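Side-chain contacts in transcriptional regulator (Streptococcus pneumoniae, PDB 2GNP), which is a probable transcriptional regulator whose Rossmann-like domain is thought to bind a sugar effector: residues A[71-76]-A[103-108]; A[118-123]-A[142-147]; A[159-164]-A[180-185]. All coordinates share one frame; numbering follows the deposited sequence.

Interaction 1. Residues A[71-76]-A[103-108]; sequences NLVDLI and NTLIYE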
loop_
_atom_site.group_PDB
_atom_site.type_symbol
_atom_site.label_atom_id
_atom_site.label_comp_id
_atom_site.label_asym_id
_atom_site.label_seq_id
_atom_site.Cartn_x
_atom_site.Cartn_y
_atom_site.Cartn_z
ATOM N N ASN A 71 -11.044 4.173 3.562
ATOM C CA ASN A 71 -12.249 3.368 3.841
ATOM C C ASN A 71 -12.081 2.469 5.072
ATOM O O ASN A 71 -13.018 2.230 5.828
ATOM C CB ASN A 71 -12.621 2.561 2.591
ATOM C CG ASN A 71 -13.123 3.432 1.411
ATOM O OD1 ASN A 71 -13.495 4.636 1.556
ATOM N ND2 ASN A 71 -13.177 2.813 0.244
ATOM N N LEU A 72 -10.866 1.936 5.300
ATOM C CA LEU A 72 -10.717 1.099 6.460
ATOM C C LEU A 72 -10.605 1.968 7.699
ATOM O O LEU A 72 -11.188 1.620 8.721
ATOM C CB LEU A 72 -9.554 0.107 6.282
ATOM C CG LEU A 72 -8.162 0.308 6.813
ATOM C CD1 LEU A 72 -8.091 0.384 8.375
ATOM C CD2 LEU A 72 -7.216 -0.819 6.235
ATOM N N VAL A 73 -9.870 3.083 7.593
ATOM C CA VAL A 73 -9.717 3.992 8.728
ATOM C C VAL A 73 -11.097 4.474 9.238
ATOM O O VAL A 73 -11.349 4.556 10.440
ATOM C CB VAL A 73 -8.789 5.188 8.411
ATOM C CG1 VAL A 73 -8.803 6.146 9.613
ATOM C CG2 VAL A 73 -7.348 4.653 8.234
ATOM N N ASP A 74 -11.987 4.765 8.320
ATOM C CA ASP A 74 -13.354 5.223 8.710
ATOM C C ASP A 74 -14.031 4.186 9.634
ATOM O O ASP A 74 -14.782 4.532 10.594
ATOM C CB ASP A 74 -14.216 5.378 7.470
ATOM C CG ASP A 74 -13.960 6.652 6.697
ATOM O OD1 ASP A 74 -13.239 7.549 7.162
ATOM O OD2 ASP A 74 -14.534 6.766 5.581
ATOM N N LEU A 75 -13.797 2.898 9.351
ATOM C CA LEU A 75 -14.494 1.838 10.120
ATOM C C LEU A 75 -13.836 1.317 11.354
ATOM O O LEU A 75 -14.495 0.705 12.231
ATOM C CB LEU A 75 -14.815 0.654 9.216
ATOM C CG LEU A 75 -15.605 0.947 7.944
ATOM C CD1 LEU A 75 -15.878 -0.372 7.233
ATOM C CD2 LEU A 75 -16.943 1.693 8.248
ATOM N N ILE A 76 -12.507 1.494 11.465
ATOM C CA ILE A 76 -11.812 0.824 12.526
ATOM C C ILE A 76 -12.232 1.352 13.907
ATOM O O ILE A 76 -12.430 2.582 14.072
ATOM C CB ILE A 76 -10.260 0.926 12.320
ATOM C CG1 ILE A 76 -9.521 -0.064 13.224
ATOM C CG2 ILE A 76 -9.774 2.373 12.551
ATOM C CD1 ILE A 76 -8.029 -0.217 12.817
ATOM N N ASN A 103 -1.244 12.283 5.420
ATOM C CA ASN A 103 -1.245 13.018 6.704
ATOM C C ASN A 103 -2.637 13.006 7.332
ATOM O O ASN A 103 -2.757 12.956 8.565
ATOM C CB ASN A 103 -0.792 14.451 6.502
ATOM C CG ASN A 103 0.683 14.533 6.161
ATOM O OD1 ASN A 103 1.476 13.607 6.414
ATOM N ND2 ASN A 103 1.067 15.681 5.587
ATOM N N THR A 104 -3.678 13.070 6.504
ATOM C CA THR A 104 -5.045 12.876 6.989
ATOM C C THR A 104 -5.257 11.514 7.666
ATOM O O THR A 104 -5.869 11.411 8.738
ATOM C CB THR A 104 -6.127 13.085 5.918
ATOM O OG1 THR A 104 -6.022 14.410 5.417
ATOM C CG2 THR A 104 -7.544 12.894 6.549
ATOM N N LEU A 105 -4.783 10.472 6.998
ATOM C CA LEU A 105 -4.945 9.122 7.543
ATOM C C LEU A 105 -4.187 8.991 8.827
ATOM O O LEU A 105 -4.666 8.393 9.771
ATOM C CB LEU A 105 -4.447 8.084 6.522
ATOM C CG LEU A 105 -5.203 8.060 5.193
ATOM C CD1 LEU A 105 -4.541 7.092 4.207
ATOM C CD2 LEU A 105 -6.718 7.780 5.420
ATOM N N ILE A 106 -2.921 9.427 8.843
ATOM C CA ILE A 106 -2.178 9.371 10.124
ATOM C C ILE A 106 -2.934 10.122 11.261
ATOM O O ILE A 106 -3.096 9.592 12.361
ATOM C CB ILE A 106 -0.808 10.011 9.888
ATOM C CG1 ILE A 106 0.045 9.058 9.036
ATOM C CG2 ILE A 106 -0.082 10.377 11.175
ATOM C CD1 ILE A 106 1.335 9.732 8.490
ATOM N N TYR A 107 -3.401 11.331 10.992
ATOM C CA TYR A 107 -4.183 12.068 12.013
ATOM C C TYR A 107 -5.405 11.271 12.519
ATOM O O TYR A 107 -5.625 11.133 13.768
ATOM C CB TYR A 107 -4.636 13.434 11.463
ATOM C CG TYR A 107 -5.423 14.151 12.539
ATOM C CD1 TYR A 107 -4.812 14.488 13.745
ATOM C CD2 TYR A 107 -6.778 14.443 12.364
ATOM C CE1 TYR A 107 -5.509 15.140 14.751
ATOM C CE2 TYR A 107 -7.504 15.100 13.368
ATOM C CZ TYR A 107 -6.862 15.422 14.559
ATOM O OH TYR A 107 -7.560 16.058 15.577
ATOM N N GLU A 108 -6.156 10.712 11.562
ATOM C CA GLU A 108 -7.381 9.963 11.932
ATOM C C GLU A 108 -7.031 8.749 12.786
ATOM O O GLU A 108 -7.750 8.415 13.761
ATOM C CB GLU A 108 -8.234 9.615 10.727
ATOM C CG GLU A 108 -8.781 10.871 10.046
ATOM C CD GLU A 108 -9.756 11.712 10.887
ATOM O OE1 GLU A 108 -10.223 11.303 11.988
ATOM O OE2 GLU A 108 -10.093 12.817 10.408
#
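Val73 reaches from helix 67-75 to helix 102-113, where it meets Leu105 and Glu108, residues one turn apart on the same side of that helix. The two backbones come closest at Val73 and Leu105, with CA of Val73 7.1 Å from CA of Leu105. The valine uses both of its branches. CG1 lies opposite the backbone N (chi1 175°) and points at the aliphatic base of Glu108, so that Val73 CG1 is 3.7 Å from Glu108 CB, the two side chains crossing at roughly a right angle. The other branch, CG2, packs more loosely on Leu105, with Val73 CG2 4.3 Å from Leu105 CD2. Leu105 does not start out aimed at the valine; it is the end of its chain that comes nearer. Glu108 behaves in the reverse way: CB faces Val73, but the bend at chi2 (-64°) takes the carboxylate off, leaving only methylene carbon against the methyl.

At the next residue, Asp74, the side chain belongs to the polar border, its OD1 6.8 Å from Glu108 OE1, a like-charge pair that is not in contact. Ile76 adds to the same helix pair through Met109 and Phe113.

Between these two segments the contact is apolar and rests on dispersion and the burial of carbon surface, while Lys112 of helix 102-113 adds a polar tie to the carbonyls of Val73 and Ile76. Asp74 is paired with Lys99, and Glu108 has a long, weak ion pair with Arg111, which would probably offset their like charges.

Interaction 2. Residues A[118-123]-A[142-147]; sequences TFMNAT and ENLKNS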
loop_
_atom_site.group_PDB
_atom_site.type_symbol
_atom_site.label_atom_id
_atom_site.label_comp_id
_atom_site.label_asym_id
_atom_site.label_seq_id
_atom_site.Cartn_x
_atom_site.Cartn_y
_atom_site.Cartn_z
ATOM N N THR A 118 4.158 11.521 13.030
ATOM C CA THR A 118 5.134 12.191 12.184
ATOM C C THR A 118 4.425 12.352 10.834
ATOM O O THR A 118 3.719 11.422 10.394
ATOM C CB THR A 118 6.366 11.252 12.024
ATOM O OG1 THR A 118 7.079 11.079 13.265
ATOM C CG2 THR A 118 7.328 11.797 11.003
ATOM N N PHE A 119 4.566 13.537 10.211
ATOM C CA PHE A 119 3.859 13.864 8.978
ATOM C C PHE A 119 4.850 13.979 7.836
ATOM O O PHE A 119 6.028 14.155 8.092
ATOM C CB PHE A 119 3.078 15.159 9.147
ATOM C CG PHE A 119 1.941 15.011 10.113
ATOM C CD1 PHE A 119 2.041 15.570 11.399
ATOM C CD2 PHE A 119 0.792 14.282 9.764
ATOM C CE1 PHE A 119 0.966 15.415 12.311
ATOM C CE2 PHE A 119 -0.289 14.131 10.688
ATOM C CZ PHE A 119 -0.158 14.699 11.954
HETATM N N MSE A 120 4.346 13.815 6.610
HETATM C CA MSE A 120 5.162 13.980 5.407
HETATM C C MSE A 120 5.045 15.449 4.951
HETATM O O MSE A 120 3.974 15.930 4.643
HETATM C CB MSE A 120 4.745 12.999 4.300
HETATM C CG MSE A 120 5.460 13.215 2.955
HETATM SE SE MSE A 120 7.395 12.965 3.201
HETATM C CE MSE A 120 7.400 11.079 3.575
ATOM N N ASN A 121 6.185 16.138 4.948
ATOM C CA ASN A 121 6.282 17.538 4.561
ATOM C C ASN A 121 6.744 17.691 3.066
ATOM O O ASN A 121 6.279 18.589 2.320
ATOM C CB ASN A 121 7.261 18.226 5.551
ATOM C CG ASN A 121 6.875 19.682 5.905
ATOM O OD1 ASN A 121 5.722 20.105 5.724
ATOM N ND2 ASN A 121 7.858 20.453 6.460
ATOM N N ALA A 122 7.603 16.777 2.616
ATOM C CA ALA A 122 8.230 16.860 1.265
ATOM C C ALA A 122 7.325 16.277 0.214
ATOM O O ALA A 122 6.599 15.305 0.485
ATOM C CB ALA A 122 9.562 16.126 1.247
ATOM N N THR A 123 7.399 16.869 -0.989
ATOM C CA THR A 123 6.729 16.377 -2.194
ATOM C C THR A 123 7.296 15.016 -2.604
ATOM O O THR A 123 8.519 14.791 -2.527
ATOM C CB THR A 123 6.998 17.393 -3.351
ATOM O OG1 THR A 123 6.459 18.676 -2.973
ATOM C CG2 THR A 123 6.339 16.963 -4.594
ATOM N N GLU A 142 16.245 12.758 9.364
ATOM C CA GLU A 142 16.872 11.531 9.849
ATOM C C GLU A 142 15.943 10.634 10.678
ATOM O O GLU A 142 16.007 9.404 10.562
ATOM C CB GLU A 142 18.115 11.871 10.686
ATOM C CG GLU A 142 18.765 10.675 11.182
ATOM C CD GLU A 142 20.195 10.994 11.588
ATOM O OE1 GLU A 142 20.381 11.501 12.730
ATOM O OE2 GLU A 142 21.094 10.750 10.747
ATOM N N ASN A 143 15.177 11.240 11.587
ATOM C CA ASN A 143 14.256 10.471 12.447
ATOM C C ASN A 143 13.337 9.597 11.551
ATOM O O ASN A 143 13.121 8.402 11.819
ATOM C CB ASN A 143 13.382 11.397 13.338
ATOM C CG ASN A 143 14.159 12.162 14.425
ATOM O OD1 ASN A 143 13.816 13.331 14.777
ATOM N ND2 ASN A 143 15.173 11.504 15.008
ATOM N N LEU A 144 12.802 10.214 10.508
ATOM C CA LEU A 144 11.788 9.537 9.666
ATOM C C LEU A 144 12.524 8.446 8.854
ATOM O O LEU A 144 12.130 7.289 8.825
ATOM C CB LEU A 144 11.088 10.559 8.772
ATOM C CG LEU A 144 9.730 10.104 8.224
ATOM C CD1 LEU A 144 9.407 10.655 6.911
ATOM C CD2 LEU A 144 9.250 8.662 8.481
ATOM N N LYS A 145 13.674 8.819 8.258
ATOM C CA LYS A 145 14.496 7.831 7.529
ATOM C C LYS A 145 14.824 6.606 8.330
ATOM O O LYS A 145 14.731 5.500 7.824
ATOM C CB LYS A 145 15.821 8.507 7.101
ATOM C CG LYS A 145 16.816 7.557 6.350
ATOM C CD LYS A 145 17.956 8.349 5.660
ATOM C CE LYS A 145 18.867 7.400 4.860
ATOM N NZ LYS A 145 19.740 8.203 3.925
ATOM N N ASN A 146 15.219 6.810 9.595
ATOM C CA ASN A 146 15.573 5.719 10.508
ATOM C C ASN A 146 14.347 4.894 10.870
ATOM O O ASN A 146 14.414 3.691 10.931
ATOM C CB ASN A 146 16.246 6.248 11.762
ATOM C CG ASN A 146 17.693 6.712 11.484
ATOM O OD1 ASN A 146 18.279 6.321 10.471
ATOM N ND2 ASN A 146 18.269 7.482 12.408
ATOM N N SER A 147 13.242 5.582 11.097
ATOM C CA SER A 147 12.011 4.919 11.426
ATOM C C SER A 147 11.520 3.993 10.305
ATOM O O SER A 147 10.987 2.919 10.569
ATOM C CB SER A 147 10.937 5.933 11.897
ATOM O OG SER A 147 11.254 6.508 13.189
#
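Beyond the carboxyl end of the short parallel strand 116-117, the chain runs on as an extended loop, and here Thr118 and Met120 settle on Leu144 of the one-and-a-half-turn helix 142-147. Thr118 and Met120, two residues apart, approach the leucine at different places, and Leu144 is the one residue of the helix that touches the loop. CA of Thr118 and CA of Leu144 are 7.6 Å apart, the nearest approach of the backbones.

Leu144 carries its CG opposite the backbone N (chi1 -160°), which extends the isobutyl group from the helix to the loop. Thr118 meets it with its methyl rather than its hydroxyl: CG2 of Thr118 lies 4.0 Å from Leu144 CG, the branch point of the leucine. Met120, modelled as selenomethionine, starts off at an angle to the helix and then folds at chi2 (61°) and chi3 (67°), which curls the terminal methyl round to the leucine. Its CE ends 3.9 Å from Leu144 CD1, the side chains crossing nearly at right angles. Leu144 thus meets the threonine at its branch point and the selenomethionine at one methyl. Pro88, at the end of strand 85-88, touches both Met120 and Leu144, and Trp148 and Ile211 also lie against Met120. Inside the helix, Ser147 N and Ser147 OG reach Asn143 O from opposite faces of its plane, so that carbonyl is held twice.

The compact apolar patch joins a loop that leaves one parallel strand to a short helix lying against Pro88 at the end of the neighbouring parallel strand 85-88. Such packing of loops and helices that follow the carboxyl ends of adjacent parallel strands fits a Rossmann-like alpha/beta domain.

Interaction 3. Residues A[159-164]-A[180-185]; sequences GDFSNK and ELTKVK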
loop_
_atom_site.group_PDB
_atom_site.type_symbol
_atom_site.label_atom_id
_atom_site.label_comp_id
_atom_site.label_asym_id
_atom_site.label_seq_id
_atom_site.Cartn_x
_atom_site.Cartn_y
_atom_site.Cartn_z
ATOM N N GLY A 159 -1.440 0.649 -6.321
ATOM C CA GLY A 159 -1.970 1.359 -7.503
ATOM C C GLY A 159 -1.653 0.614 -8.800
ATOM O O GLY A 159 -0.738 -0.216 -8.854
ATOM N N ASP A 160 -2.481 0.849 -9.818
ATOM C CA ASP A 160 -2.245 0.216 -11.111
ATOM C C ASP A 160 -1.658 1.267 -12.050
ATOM O O ASP A 160 -1.542 2.424 -11.654
ATOM C CB ASP A 160 -3.551 -0.390 -11.702
ATOM C CG ASP A 160 -4.616 0.635 -11.959
ATOM O OD1 ASP A 160 -5.693 0.569 -11.302
ATOM O OD2 ASP A 160 -4.402 1.532 -12.792
ATOM N N PHE A 161 -1.303 0.888 -13.282
ATOM C CA PHE A 161 -0.698 1.849 -14.191
ATOM C C PHE A 161 -1.543 1.903 -15.454
ATOM O O PHE A 161 -1.033 2.170 -16.548
ATOM C CB PHE A 161 0.733 1.455 -14.481
ATOM C CG PHE A 161 1.596 2.585 -14.938
ATOM C CD1 PHE A 161 2.185 2.546 -16.193
ATOM C CD2 PHE A 161 1.812 3.692 -14.129
ATOM C CE1 PHE A 161 3.007 3.623 -16.624
ATOM C CE2 PHE A 161 2.604 4.738 -14.558
ATOM C CZ PHE A 161 3.214 4.690 -15.802
ATOM N N SER A 162 -2.844 1.626 -15.241
ATOM C CA SER A 162 -3.852 1.790 -16.268
ATOM C C SER A 162 -4.050 3.287 -16.472
ATOM O O SER A 162 -3.521 4.131 -15.711
ATOM C CB SER A 162 -5.179 1.158 -15.839
ATOM O OG SER A 162 -5.866 2.065 -14.980
ATOM N N ASN A 163 -4.851 3.662 -17.464
ATOM C CA ASN A 163 -5.175 5.077 -17.682
ATOM C C ASN A 163 -5.677 5.779 -16.404
ATOM O O ASN A 163 -5.247 6.872 -16.091
ATOM C CB ASN A 163 -6.151 5.258 -18.868
ATOM C CG ASN A 163 -5.754 6.412 -19.818
ATOM O OD1 ASN A 163 -5.681 6.247 -21.022
ATOM N ND2 ASN A 163 -5.521 7.577 -19.259
ATOM N N LYS A 164 -6.557 5.130 -15.650
ATOM C CA LYS A 164 -7.091 5.725 -14.444
ATOM C C LYS A 164 -6.036 5.770 -13.354
ATOM O O LYS A 164 -6.046 6.678 -12.518
ATOM C CB LYS A 164 -8.287 4.919 -13.961
ATOM C CG LYS A 164 -9.589 5.189 -14.702
ATOM C CD LYS A 164 -10.813 5.036 -13.759
ATOM C CE LYS A 164 -10.721 3.796 -12.851
ATOM N NZ LYS A 164 -11.826 3.652 -11.803
ATOM N N GLU A 180 9.096 6.840 -20.096
ATOM C CA GLU A 180 10.097 5.910 -19.599
ATOM C C GLU A 180 9.472 4.777 -18.776
ATOM O O GLU A 180 9.866 3.630 -18.926
ATOM C CB GLU A 180 11.164 6.635 -18.782
ATOM C CG GLU A 180 11.934 7.667 -19.599
ATOM C CD GLU A 180 12.626 7.033 -20.826
ATOM O OE1 GLU A 180 12.963 5.813 -20.775
ATOM O OE2 GLU A 180 12.835 7.779 -21.811
ATOM N N LEU A 181 8.501 5.106 -17.914
ATOM C CA LEU A 181 7.764 4.057 -17.177
ATOM C C LEU A 181 7.059 3.060 -18.088
ATOM O O LEU A 181 7.046 1.863 -17.820
ATOM C CB LEU A 181 6.786 4.672 -16.184
ATOM C CG LEU A 181 7.485 5.286 -14.967
ATOM C CD1 LEU A 181 6.440 6.119 -14.159
ATOM C CD2 LEU A 181 8.268 4.303 -14.069
ATOM N N THR A 182 6.477 3.570 -19.161
ATOM C CA THR A 182 5.753 2.722 -20.122
ATOM C C THR A 182 6.772 1.860 -20.884
ATOM O O THR A 182 6.557 0.656 -21.085
ATOM C CB THR A 182 4.896 3.588 -21.064
ATOM O OG1 THR A 182 3.894 4.249 -20.272
ATOM C CG2 THR A 182 4.180 2.720 -22.131
ATOM N N LYS A 183 7.908 2.463 -21.243
ATOM C CA LYS A 183 8.936 1.708 -21.984
ATOM C C LYS A 183 9.414 0.477 -21.209
ATOM O O LYS A 183 9.665 -0.589 -21.795
ATOM C CB LYS A 183 10.121 2.605 -22.360
ATOM C CG LYS A 183 10.956 2.033 -23.501
ATOM C CD LYS A 183 12.433 2.491 -23.445
ATOM C CE LYS A 183 12.683 3.769 -24.242
ATOM N NZ LYS A 183 14.139 3.888 -24.659
ATOM N N VAL A 184 9.537 0.610 -19.883
ATOM C CA VAL A 184 9.968 -0.521 -19.039
ATOM C C VAL A 184 8.819 -1.386 -18.533
ATOM O O VAL A 184 9.013 -2.244 -17.640
ATOM C CB VAL A 184 10.883 -0.086 -17.861
ATOM C CG1 VAL A 184 12.179 0.544 -18.393
ATOM C CG2 VAL A 184 10.134 0.862 -16.914
ATOM N N LYS A 185 7.634 -1.172 -19.101
ATOM C CA LYS A 185 6.493 -2.043 -18.883
ATOM C C LYS A 185 6.070 -1.992 -17.424
ATOM O O LYS A 185 5.881 -3.017 -16.793
ATOM C CB LYS A 185 6.824 -3.492 -19.293
ATOM C CG LYS A 185 7.072 -3.649 -20.839
ATOM C CD LYS A 185 7.561 -5.063 -21.151
ATOM C CE LYS A 185 8.550 -5.096 -22.334
ATOM N NZ LYS A 185 7.873 -4.508 -23.492
#
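A hydroxyl oxygen sits at the rim of an aromatic ring: Thr182 OG1 lies near the plane of Phe161, 3.8 Å from its CE1. Its hydrogen bond goes to the carbonyl of Phe178 in its own helix. The larger part of the contact is with Leu181. Phe161 CZ is 3.6 Å from Leu181 CB, and the leucine methyl CD1 is also close, 3.9 Å from Phe161 CZ. The leucine comes at the ring obliquely, and the two side chains cross at about a right angle. Phe161 has its CG swung opposite the backbone N (chi1 -157°), which sends the far end of the ring, rather than its base, against the last turn of helix 175-183.

Both backbones are held in shape close by. Asp160 OD2 accepts from Ser162 N at 2.9 Å, an Asx turn around Phe161, and from Ser162 OG at 2.7 Å, both from the same face of the carboxylate. Ser162 is in turn the N-cap of the following helix, its OG accepting from Gly165 N and, weakly, from Lys164 N. A Schellman motif ends helix 175-183, with Lys185 at positive phi, its N 2.9 Å from Thr182 O, and Thr186 N bonded to Leu181 O.

Lys166 makes a cation-pi contact with Phe161, and Tyr203 lies against Leu181. The ring thus fills the corner where strand 153-160 ends, between the start of helix 163-167 and the end of helix 175-183, next to the turn leading into strand 188-190, the antiparallel neighbour of 153-160.

How the interactions relate
Interactions 1 and 2 adjoin, their centres 19 Å apart. Asn103 OD1 accepts a probable hydrogen bond from Met120 N at 2.9 Å, and Ile106 CD1 packs 3.5 Å from Thr118 O. Helix 102-113 thus packs on Val73 with Leu105 and Glu108 and on loop 118-123 with Asn103 and Ile106. Interaction 3 stands apart, with centres about 28 Å from interaction 1 and 27 Å from interaction 2, and nearest atoms about 12 and 14 Å away; it and interaction 1 lie on opposite sides of the chain's centre. Interactions 2 and 3 follow each other along the chain, helix 142-147 leading on to strand 153-160. All three lie within the putative sugar-binding domain.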